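Local coordinates for possible protein of nuclear scaffold (Encephalitozoon cuniculi, PDB 3KAE) that probably serves, as the Cdc27 subunit of the anaphase-promoting complex, as a scaffold whose N-terminal tetratricopeptide-repeat domain pairs with a second copy of itself, at residues 35-40 / 105-110; 70-73 / 79-82; 122-125 / 131-134; 177-182 / 196-201. All coordinates share one frame; numbering follows the deposited sequence.

Interaction 1. Residues 35-40 / 105-110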
loop_
_atom_site.group_PDB
_atom_site.type_symbol
_atom_site.label_atom_id
_atom_site.label_comp_id
_atom_site.label_asym_id
_atom_site.label_seq_id
_atom_site.Cartn_x
_atom_site.Cartn_y
_atom_site.Cartn_z
ATOM N N TYR C 35 10.230 13.710 -10.198
ATOM C CA TYR C 35 9.598 12.434 -9.939
ATOM C C TYR C 35 10.191 11.738 -8.733
ATOM O O TYR C 35 9.953 10.545 -8.542
ATOM C CB TYR C 35 9.744 11.516 -11.162
ATOM C CG TYR C 35 8.841 11.879 -12.322
ATOM C CD1 TYR C 35 7.458 11.703 -12.230
ATOM C CD2 TYR C 35 9.366 12.391 -13.513
ATOM C CE1 TYR C 35 6.620 12.032 -13.281
ATOM C CE2 TYR C 35 8.536 12.728 -14.579
ATOM C CZ TYR C 35 7.159 12.545 -14.454
ATOM O OH TYR C 35 6.308 12.870 -15.492
ATOM N N ARG C 36 10.986 12.453 -7.936
ATOM C CA ARG C 36 11.577 11.823 -6.758
ATOM C C ARG C 36 10.471 11.513 -5.736
ATOM O O ARG C 36 10.620 10.660 -4.857
ATOM C CB ARG C 36 12.638 12.710 -6.115
ATOM C CG ARG C 36 13.468 11.968 -5.066
ATOM C CD ARG C 36 14.411 12.900 -4.312
ATOM N NE ARG C 36 15.485 13.427 -5.161
ATOM C CZ ARG C 36 16.522 12.708 -5.586
ATOM N NH1 ARG C 36 16.629 11.426 -5.252
ATOM N NH2 ARG C 36 17.451 13.270 -6.353
ATOM N N MET C 37 9.368 12.236 -5.860
ATOM C CA MET C 37 8.205 12.006 -5.039
ATOM C C MET C 37 7.752 10.575 -5.286
ATOM O O MET C 37 7.530 9.821 -4.340
ATOM C CB MET C 37 7.109 13.003 -5.420
ATOM C CG MET C 37 5.948 13.146 -4.428
ATOM S SD MET C 37 6.415 13.459 -2.707
ATOM C CE MET C 37 6.014 11.861 -1.973
ATOM N N LEU C 38 7.659 10.204 -6.564
ATOM C CA LEU C 38 7.167 8.885 -6.991
ATOM C C LEU C 38 7.960 7.742 -6.366
ATOM O O LEU C 38 7.403 6.734 -5.911
ATOM C CB LEU C 38 7.223 8.775 -8.519
ATOM C CG LEU C 38 6.830 7.442 -9.167
ATOM C CD1 LEU C 38 5.476 6.948 -8.658
ATOM C CD2 LEU C 38 6.788 7.577 -10.676
ATOM N N MET C 39 9.271 7.916 -6.368
ATOM C CA MET C 39 10.184 6.990 -5.735
ATOM C C MET C 39 9.826 6.857 -4.256
ATOM O O MET C 39 9.742 5.757 -3.718
ATOM C CB MET C 39 11.606 7.538 -5.892
ATOM C CG MET C 39 12.672 6.779 -5.147
ATOM S SD MET C 39 12.958 5.140 -5.806
ATOM C CE MET C 39 14.658 4.915 -5.295
ATOM N N SER C 40 9.641 7.998 -3.604
ATOM C CA SER C 40 9.296 8.034 -2.195
ATOM C C SER C 40 7.994 7.268 -1.898
ATOM O O SER C 40 7.907 6.493 -0.947
ATOM C CB SER C 40 9.142 9.486 -1.752
ATOM O OG SER C 40 10.390 10.125 -1.659
ATOM N N GLU C 105 -2.139 12.313 -9.992
ATOM C CA GLU C 105 -3.236 11.734 -9.232
ATOM C C GLU C 105 -2.796 11.216 -7.870
ATOM O O GLU C 105 -3.613 11.087 -6.965
ATOM C CB GLU C 105 -3.886 10.596 -10.023
ATOM C CG GLU C 105 -4.790 11.044 -11.155
ATOM C CD GLU C 105 -5.416 9.869 -11.886
ATOM O OE1 GLU C 105 -4.846 8.754 -11.819
ATOM O OE2 GLU C 105 -6.474 10.062 -12.526
ATOM N N MET C 106 -1.515 10.894 -7.727
ATOM C CA MET C 106 -1.021 10.330 -6.473
ATOM C C MET C 106 -0.615 11.442 -5.527
ATOM O O MET C 106 -0.084 11.183 -4.452
ATOM C CB MET C 106 0.185 9.423 -6.718
ATOM C CG MET C 106 0.065 8.524 -7.931
ATOM S SD MET C 106 1.328 7.244 -7.906
ATOM C CE MET C 106 0.748 6.277 -6.503
ATOM N N PHE C 107 -0.836 12.682 -5.947
ATOM C CA PHE C 107 -0.369 13.823 -5.166
ATOM C C PHE C 107 -1.437 14.385 -4.248
ATOM O O PHE C 107 -2.627 14.181 -4.456
ATOM C CB PHE C 107 0.191 14.944 -6.054
ATOM C CG PHE C 107 1.511 14.624 -6.663
ATOM C CD1 PHE C 107 2.217 13.499 -6.270
ATOM C CD2 PHE C 107 2.064 15.459 -7.621
ATOM C CE1 PHE C 107 3.437 13.198 -6.835
ATOM C CE2 PHE C 107 3.284 15.169 -8.183
ATOM C CZ PHE C 107 3.974 14.036 -7.789
ATOM N N VAL C 108 -0.975 15.128 -3.255
ATOM C CA VAL C 108 -1.801 15.645 -2.180
ATOM C C VAL C 108 -2.203 17.100 -2.426
ATOM O O VAL C 108 -1.360 17.957 -2.697
ATOM C CB VAL C 108 -1.015 15.541 -0.858
ATOM C CG1 VAL C 108 -1.207 16.782 -0.000
ATOM C CG2 VAL C 108 -1.368 14.262 -0.145
ATOM N N ASP C 109 -3.500 17.369 -2.332
ATOM C CA ASP C 109 -4.032 18.717 -2.497
ATOM C C ASP C 109 -4.136 19.388 -1.124
ATOM O O ASP C 109 -4.754 18.848 -0.212
ATOM C CB ASP C 109 -5.397 18.641 -3.189
ATOM C CG ASP C 109 -5.999 20.001 -3.455
ATOM O OD1 ASP C 109 -5.386 21.016 -3.066
ATOM O OD2 ASP C 109 -7.095 20.053 -4.055
ATOM N N PRO C 110 -3.509 20.562 -0.964
ATOM C CA PRO C 110 -3.502 21.264 0.330
ATOM C C PRO C 110 -4.892 21.720 0.776
ATOM O O PRO C 110 -5.036 22.249 1.873
ATOM C CB PRO C 110 -2.618 22.491 0.064
ATOM C CG PRO C 110 -1.853 22.169 -1.177
ATOM C CD PRO C 110 -2.735 21.279 -1.990
#
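Met37 and Leu38, in the first turn of helix 36-45, meet Phe107 and Met106 of the loop that leads from helix 101-104 to helix 113-126. Tyr35 precedes them at the N-cap position, its hydroxyl hydrogen-bonded to the backbone N of Asp100, ahead of helix 101-104. Met37 makes the closest approach: its CG lies 3.5 Å from CE1 of Phe107, and its CB stands 3.9 Å from the same ring carbon. CG reaches the ring obliquely, and the methionine and the phenyl group pass alongside one another, pointing opposite ways. With CG anti to the backbone N (chi1 -165°) and the chain bent at chi2 and chi3, Met37 offers its CB-CG portion to the ring while SD and CE lead away. The helices involved belong to the helical array of a tetratricopeptide-repeat domain, and Phe107 brings the long connection after helix 78-89 back onto that array: its ring lies against Asp96, Val99 and Thr63, while Met37 packs on Thr63 and Tyr67 of helix 62-74. Next along the helix, Leu38 sends CD1 to 4.2 Å from SD of Met106, a looser apolar contact. CG of Leu38 is anti to its own N (chi1 176°), which swings the branch toward the loop. No hydrogen bond joins the two segments, whose nearest CA atoms, those of Leu38 and Met106, are 8.3 Å apart. Arg14 of the second subunit donates to O of Phe107, and OH of Tyr15 of that subunit accepts from N of Asp109.

Interaction 2. Residues 70-73 / 79-82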
loop_
_atom_site.group_PDB
_atom_site.type_symbol
_atom_site.label_atom_id
_atom_site.label_comp_id
_atom_site.label_asym_id
_atom_site.label_seq_id
_atom_site.Cartn_x
_atom_site.Cartn_y
_atom_site.Cartn_z
ATOM N N LEU C 70 3.745 10.454 7.360
ATOM C CA LEU C 70 3.360 9.035 7.398
ATOM C C LEU C 70 4.529 8.139 7.797
ATOM O O LEU C 70 4.360 7.236 8.627
ATOM C CB LEU C 70 2.797 8.557 6.064
ATOM C CG LEU C 70 1.578 9.267 5.486
ATOM C CD1 LEU C 70 1.204 8.618 4.135
ATOM C CD2 LEU C 70 0.422 9.218 6.489
ATOM N N CYS C 71 5.705 8.384 7.194
ATOM C CA CYS C 71 6.887 7.561 7.447
ATOM C C CYS C 71 7.314 7.723 8.883
ATOM O O CYS C 71 7.633 6.748 9.555
ATOM C CB CYS C 71 8.069 7.938 6.518
ATOM S SG CYS C 71 7.813 7.599 4.756
ATOM N N TYR C 72 7.325 8.965 9.353
ATOM C CA TYR C 72 7.616 9.258 10.760
ATOM C C TYR C 72 6.660 8.568 11.716
ATOM O O TYR C 72 7.073 8.082 12.763
ATOM C CB TYR C 72 7.640 10.764 11.012
ATOM C CG TYR C 72 8.931 11.431 10.568
ATOM C CD1 TYR C 72 10.165 10.864 10.864
ATOM C CD2 TYR C 72 8.910 12.627 9.863
ATOM C CE1 TYR C 72 11.360 11.469 10.457
ATOM C CE2 TYR C 72 10.086 13.234 9.452
ATOM C CZ TYR C 72 11.304 12.650 9.752
ATOM O OH TYR C 72 12.462 13.258 9.347
ATOM N N LYS C 73 5.382 8.522 11.350
ATOM C CA LYS C 73 4.382 7.886 12.189
ATOM C C LYS C 73 4.623 6.378 12.265
ATOM O O LYS C 73 4.527 5.777 13.331
ATOM C CB LYS C 73 2.972 8.202 11.682
ATOM C CG LYS C 73 1.835 7.636 12.550
ATOM C CD LYS C 73 0.474 8.010 11.969
ATOM C CE LYS C 73 -0.663 7.432 12.802
ATOM N NZ LYS C 73 -0.645 5.947 12.750
ATOM N N LYS C 79 6.971 13.497 16.987
ATOM C CA LYS C 79 7.283 14.916 17.018
ATOM C C LYS C 79 7.617 15.365 15.609
ATOM O O LYS C 79 7.243 16.455 15.179
ATOM C CB LYS C 79 8.447 15.197 17.960
ATOM N N LYS C 80 8.328 14.510 14.887
ATOM C CA LYS C 80 8.703 14.824 13.517
ATOM C C LYS C 80 7.502 14.705 12.590
ATOM O O LYS C 80 7.294 15.568 11.734
ATOM C CB LYS C 80 9.861 13.946 13.058
ATOM C CG LYS C 80 11.186 14.288 13.731
ATOM C CD LYS C 80 12.366 13.564 13.078
ATOM C CE LYS C 80 13.701 13.981 13.687
ATOM N NZ LYS C 80 14.036 13.249 14.947
ATOM N N ALA C 81 6.701 13.651 12.782
ATOM C CA ALA C 81 5.444 13.498 12.053
ATOM C C ALA C 81 4.615 14.770 12.139
ATOM O O ALA C 81 4.171 15.300 11.119
ATOM C CB ALA C 81 4.660 12.300 12.568
ATOM N N ILE C 82 4.424 15.256 13.363
ATOM C CA ILE C 82 3.682 16.482 13.606
ATOM C C ILE C 82 4.325 17.687 12.917
ATOM O O ILE C 82 3.666 18.444 12.207
ATOM C CB ILE C 82 3.588 16.767 15.110
ATOM C CG1 ILE C 82 2.786 15.658 15.794
ATOM C CG2 ILE C 82 2.990 18.164 15.354
ATOM C CD1 ILE C 82 2.572 15.858 17.296
#
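Tyr72 and Lys80 form a CH-pi contact between two consecutive antiparallel helices: CB of Lys80 sits 3.5 Å from the centroid of the Tyr72 ring, only 7° off the ring normal, and so almost exactly over the centre of one face. The ring is placed by a CG that is anti to the carbonyl carbon and beside the backbone N (chi1 -79°), from which it reaches across helix 78-89, with Lys80 over one face. The methylenes of Lys80 run over the ring toward the phenol end. CD of Lys80 lies 3.5 Å from CE1 of Tyr72 and 3.7 Å from OH, so the aliphatic chain touches the ring at two places, CB at its middle and CD near CE1 and CZ, toward the hydroxyl end. The two side chains cross at a slant. A final bend at chi4 (83°) turns the ammonium group away from the tyrosine, and NZ makes a salt bridge with Asp77 in the turn between the helices. Closer to the backbones, CB of Tyr72 approaches CB of Ala81 at 3.7 Å, and the same tyrosine CB is 3.5 Å from N of Ala81. The small methyl permits this close approach, with the CA atoms of Tyr72 and Ala81 4.9 Å apart; it also meets N of Lys73 at 4.0 Å. Close packing of successive antiparallel helices is consistent with the tetratricopeptide-repeat architecture of this domain. Helix 49-57 packs on Tyr72 through Leu53 and His57, while Leu123 of helix 113-126 lies against both Lys73 and Ala81.

Interaction 3. Residues 122-125 / 131-134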
loop_
_atom_site.group_PDB
_atom_site.type_symbol
_atom_site.label_atom_id
_atom_site.label_comp_id
_atom_site.label_asym_id
_atom_site.label_seq_id
_atom_site.Cartn_x
_atom_site.Cartn_y
_atom_site.Cartn_z
ATOM N N ASP C 122 -4.448 12.027 15.456
ATOM C CA ASP C 122 -3.798 10.766 15.820
ATOM C C ASP C 122 -2.443 10.992 16.465
ATOM O O ASP C 122 -2.124 10.387 17.494
ATOM C CB ASP C 122 -3.627 9.873 14.585
ATOM C CG ASP C 122 -4.952 9.384 14.028
ATOM O OD1 ASP C 122 -5.973 9.521 14.745
ATOM O OD2 ASP C 122 -4.977 8.868 12.882
ATOM N N LEU C 123 -1.651 11.871 15.853
ATOM C CA LEU C 123 -0.328 12.194 16.363
ATOM C C LEU C 123 -0.370 12.822 17.763
ATOM O O LEU C 123 0.383 12.382 18.638
ATOM C CB LEU C 123 0.448 13.078 15.371
ATOM C CG LEU C 123 0.638 12.409 13.989
ATOM C CD1 LEU C 123 1.048 13.417 12.915
ATOM C CD2 LEU C 123 1.626 11.244 14.051
ATOM N N CYS C 124 -1.218 13.841 17.963
ATOM C CA CYS C 124 -1.374 14.474 19.294
ATOM C C CYS C 124 -1.757 13.428 20.306
ATOM O O CYS C 124 -1.158 13.343 21.361
ATOM C CB CYS C 124 -2.440 15.572 19.313
ATOM S SG CYS C 124 -1.994 17.039 18.384
ATOM N N THR C 125 -2.749 12.616 19.955
ATOM C CA THR C 125 -3.197 11.528 20.814
ATOM C C THR C 125 -2.080 10.543 21.156
ATOM O O THR C 125 -1.813 10.281 22.327
ATOM C CB THR C 125 -4.350 10.755 20.178
ATOM O OG1 THR C 125 -5.495 11.606 20.076
ATOM C CG2 THR C 125 -4.686 9.530 21.015
ATOM N N GLU C 131 -6.478 16.158 24.465
ATOM C CA GLU C 131 -7.388 17.295 24.299
ATOM C C GLU C 131 -7.125 18.050 22.999
ATOM O O GLU C 131 -8.065 18.352 22.255
ATOM C CB GLU C 131 -7.329 18.252 25.505
ATOM N N GLU C 132 -5.854 18.354 22.729
ATOM C CA GLU C 132 -5.468 18.980 21.459
ATOM C C GLU C 132 -5.833 18.086 20.266
ATOM O O GLU C 132 -6.308 18.565 19.227
ATOM C CB GLU C 132 -3.976 19.300 21.427
ATOM C CG GLU C 132 -3.534 19.981 20.127
ATOM C CD GLU C 132 -2.021 20.083 19.971
ATOM O OE1 GLU C 132 -1.286 19.797 20.938
ATOM O OE2 GLU C 132 -1.566 20.460 18.872
ATOM N N GLY C 133 -5.611 16.784 20.426
ATOM C CA GLY C 133 -6.000 15.808 19.419
ATOM C C GLY C 133 -7.477 15.868 19.084
ATOM O O GLY C 133 -7.858 15.914 17.909
ATOM N N ILE C 134 -8.310 15.867 20.124
ATOM C CA ILE C 134 -9.751 15.989 19.962
ATOM C C ILE C 134 -10.084 17.223 19.136
ATOM O O ILE C 134 -10.962 17.177 18.268
ATOM C CB ILE C 134 -10.460 16.057 21.341
ATOM C CG1 ILE C 134 -10.543 14.658 21.948
ATOM C CG2 ILE C 134 -11.846 16.666 21.211
ATOM C CD1 ILE C 134 -10.490 14.642 23.443
#
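Cys124 and Gly133 bring helices 113-126 and 130-143 together at a close backbone approach, their CA atoms only 4.8 Å apart. The contact is first one of van der Waals packing. CB of Cys124 rests 3.6 Å from CA of Gly133 and equally near the glycine N, so the cysteine bears directly on bare backbone. Gly133, having no side chain, presents its CA and N directly to Cys124, consistent with the short separation of the two CA atoms. Thr125 adds a looser touch on the same glycine, its OG1 standing 4.3 Å from CA of Gly133. That hydroxyl is hydrogen-bonded within its own helix to the carbonyl O of Gly121.

The second kind of contact sets sulfur against a carboxylate. SG of Cys124, anti to the carbonyl carbon (chi1 -69°), approaches the end of Glu132, lying 3.4 Å from CD and 3.5 Å from OE2. Glu132 reaches it with CG anti to its backbone N (chi1 -179°) and an extended chain beyond, and CG of Glu132 also passes 3.8 Å from the sulfur. No hydrogen bond joins the two segments; OE2 of Glu132 is weakly hydrogen-bonded to NE2 of His136, one turn further along the same helix.

The two helices run antiparallel across a short turn, an arrangement consistent with the antiparallel helix packing of a tetratricopeptide-repeat array. Leu123, on another side of helix 113-126, packs on helices 62-74 and 78-89, and Asp122 is hydrogen-bonded to Tyr137 and to Ser148 of helix 147-155.

Interaction 4. Residues 177-182 / 196-201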
loop_
_atom_site.group_PDB
_atom_site.type_symbol
_atom_site.label_atom_id
_atom_site.label_comp_id
_atom_site.label_asym_id
_atom_site.label_seq_id
_atom_site.Cartn_x
_atom_site.Cartn_y
_atom_site.Cartn_z
ATOM N N GLU C 177 -22.967 7.239 5.937
ATOM C CA GLU C 177 -22.021 7.351 7.034
ATOM C C GLU C 177 -22.460 8.418 8.036
ATOM O O GLU C 177 -22.223 8.280 9.232
ATOM C CB GLU C 177 -20.595 7.614 6.521
ATOM C CG GLU C 177 -20.331 9.018 5.986
ATOM C CD GLU C 177 -20.766 9.202 4.543
ATOM O OE1 GLU C 177 -21.666 8.474 4.075
ATOM O OE2 GLU C 177 -20.206 10.090 3.875
ATOM N N GLU C 178 -23.108 9.474 7.553
ATOM C CA GLU C 178 -23.561 10.541 8.443
ATOM C C GLU C 178 -24.749 10.052 9.262
ATOM O O GLU C 178 -24.943 10.457 10.404
ATOM C CB GLU C 178 -23.895 11.813 7.654
ATOM C CG GLU C 178 -22.805 12.252 6.660
ATOM C CD GLU C 178 -21.495 12.671 7.327
ATOM O OE1 GLU C 178 -21.481 12.836 8.567
ATOM O OE2 GLU C 178 -20.476 12.837 6.606
ATOM N N GLU C 179 -25.523 9.150 8.674
ATOM C CA GLU C 179 -26.588 8.456 9.392
ATOM C C GLU C 179 -26.004 7.516 10.446
ATOM O O GLU C 179 -26.576 7.326 11.513
ATOM C CB GLU C 179 -27.453 7.674 8.407
ATOM C CG GLU C 179 -28.389 6.682 9.059
ATOM C CD GLU C 179 -29.309 6.023 8.059
ATOM O OE1 GLU C 179 -29.221 6.379 6.862
ATOM O OE2 GLU C 179 -30.110 5.154 8.473
ATOM N N TYR C 180 -24.851 6.926 10.142
ATOM C CA TYR C 180 -24.198 6.029 11.086
ATOM C C TYR C 180 -23.756 6.797 12.321
ATOM O O TYR C 180 -23.838 6.305 13.452
ATOM C CB TYR C 180 -23.004 5.335 10.443
ATOM C CG TYR C 180 -21.977 4.828 11.428
ATOM C CD1 TYR C 180 -20.915 5.627 11.818
ATOM C CD2 TYR C 180 -22.062 3.547 11.963
ATOM C CE1 TYR C 180 -19.958 5.166 12.716
ATOM C CE2 TYR C 180 -21.116 3.081 12.871
ATOM C CZ TYR C 180 -20.070 3.900 13.237
ATOM O OH TYR C 180 -19.132 3.447 14.121
ATOM N N VAL C 181 -23.285 8.013 12.086
ATOM C CA VAL C 181 -22.871 8.879 13.165
ATOM C C VAL C 181 -24.077 9.332 14.001
ATOM O O VAL C 181 -24.016 9.334 15.221
ATOM C CB VAL C 181 -22.141 10.116 12.630
ATOM C CG1 VAL C 181 -21.613 10.954 13.777
ATOM C CG2 VAL C 181 -20.999 9.709 11.694
ATOM N N SER C 182 -25.158 9.720 13.331
ATOM C CA SER C 182 -26.387 10.122 13.998
ATOM C C SER C 182 -26.881 9.016 14.924
ATOM O O SER C 182 -27.207 9.263 16.093
ATOM C CB SER C 182 -27.466 10.440 12.967
ATOM O OG SER C 182 -27.010 11.377 12.011
ATOM N N VAL C 196 -29.845 -1.124 17.746
ATOM C CA VAL C 196 -29.023 -2.330 17.795
ATOM C C VAL C 196 -29.529 -3.398 16.842
ATOM O O VAL C 196 -28.749 -4.070 16.176
ATOM C CB VAL C 196 -29.018 -2.941 19.211
ATOM C CG1 VAL C 196 -28.264 -4.267 19.206
ATOM C CG2 VAL C 196 -28.412 -1.970 20.215
ATOM N N LYS C 197 -30.843 -3.561 16.798
ATOM C CA LYS C 197 -31.468 -4.559 15.944
ATOM C C LYS C 197 -31.322 -4.153 14.484
ATOM O O LYS C 197 -31.154 -4.995 13.613
ATOM C CB LYS C 197 -32.946 -4.719 16.315
ATOM N N LYS C 198 -31.378 -2.852 14.231
ATOM C CA LYS C 198 -31.250 -2.325 12.884
ATOM C C LYS C 198 -29.872 -2.638 12.280
ATOM O O LYS C 198 -29.763 -3.037 11.120
ATOM C CB LYS C 198 -31.481 -0.815 12.896
ATOM C CG LYS C 198 -30.925 -0.089 11.669
ATOM C CD LYS C 198 -30.861 1.415 11.892
ATOM C CE LYS C 198 -30.573 2.142 10.579
ATOM N NZ LYS C 198 -30.464 3.620 10.734
ATOM N N TYR C 199 -28.823 -2.465 13.079
ATOM C CA TYR C 199 -27.450 -2.675 12.620
ATOM C C TYR C 199 -26.991 -4.125 12.764
ATOM O O TYR C 199 -25.937 -4.501 12.266
ATOM C CB TYR C 199 -26.495 -1.745 13.366
ATOM C CG TYR C 199 -26.511 -0.327 12.842
ATOM C CD1 TYR C 199 -25.633 0.066 11.840
ATOM C CD2 TYR C 199 -27.404 0.617 13.339
ATOM C CE1 TYR C 199 -25.640 1.354 11.347
ATOM C CE2 TYR C 199 -27.420 1.918 12.849
ATOM C CZ TYR C 199 -26.519 2.275 11.842
ATOM O OH TYR C 199 -26.489 3.548 11.316
ATOM N N MET C 200 -27.796 -4.930 13.447
ATOM C CA MET C 200 -27.494 -6.336 13.674
ATOM C C MET C 200 -27.527 -7.084 12.332
ATOM O O MET C 200 -26.807 -8.069 12.132
ATOM C CB MET C 200 -28.518 -6.910 14.663
ATOM C CG MET C 200 -28.106 -8.169 15.406
ATOM S SD MET C 200 -29.377 -8.659 16.615
ATOM C CE MET C 200 -28.841 -7.763 18.074
ATOM N N GLU C 201 -28.351 -6.590 11.409
ATOM C CA GLU C 201 -28.537 -7.226 10.107
ATOM C C GLU C 201 -27.366 -6.993 9.158
ATOM O O GLU C 201 -27.240 -7.683 8.146
ATOM C CB GLU C 201 -29.845 -6.761 9.450
#
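Tyr199 of helix 193-200 reaches to Tyr180 of helix 176-190 with its phenol. Its CB points toward the facing helix, and with CG anti to the carbonyl carbon (chi1 -78°) the ring extends across. Along one side of the ring CE1 comes 4.2 Å from CD2 of Tyr180, meeting that ring at its edge, near its plane. At the tip, OH lies 3.4 Å from CA of Tyr180 and 4.0 Å from its CB, so the phenol ends against the backbone of helix 176-190. The hydroxyl's polar partner is Asp183, one turn further along, to which it is hydrogen-bonded. Beside the phenol, Lys198 reaches over in a fully extended form: NZ forms a salt bridge with OE2 of Glu179 at 2.8 Å, using the anti lone pair of that oxygen. NZ is also paired with Asp183, which therefore holds both lysine and tyrosine. Tyr180 is hydrogen-bonded through OH to Glu151, and its ring meets Phe23 of the second subunit edge to face. The axes of residues 177-182 and 196-200 approach only to 12.7 Å, at 145° between their directions, so long side chains rather than backbones bridge them. Helix 206-220 packs on both tyrosines, Phe210 stacking on Tyr199. The arrangement is a roughly antiparallel helix pair of the all-helical superhelical array characteristic of tetratricopeptide-repeat proteins.

Interactions 2 and 3 each join consecutive antiparallel helices across a short turn, with CA atoms under 5 Å apart; alanine serves one and glycine the other. They touch: CD2 of Leu123 lies 3.5 Å from CB of Ala81. Both are partly buried, with an exposed lysine or glutamate at the solvent side. Interaction 1 is buried and apolar, tying a helix to a loop distant in sequence, with interaction 2 nested within its span. Interaction 4, about 36 Å from interaction 1 between centres and across the chain's centre, alone has its segments joined by a salt bridge, between wider-spaced helices. Interactions 1 and 4 make polar or aromatic contacts with the second subunit; interaction 2 brushes it through Leu70.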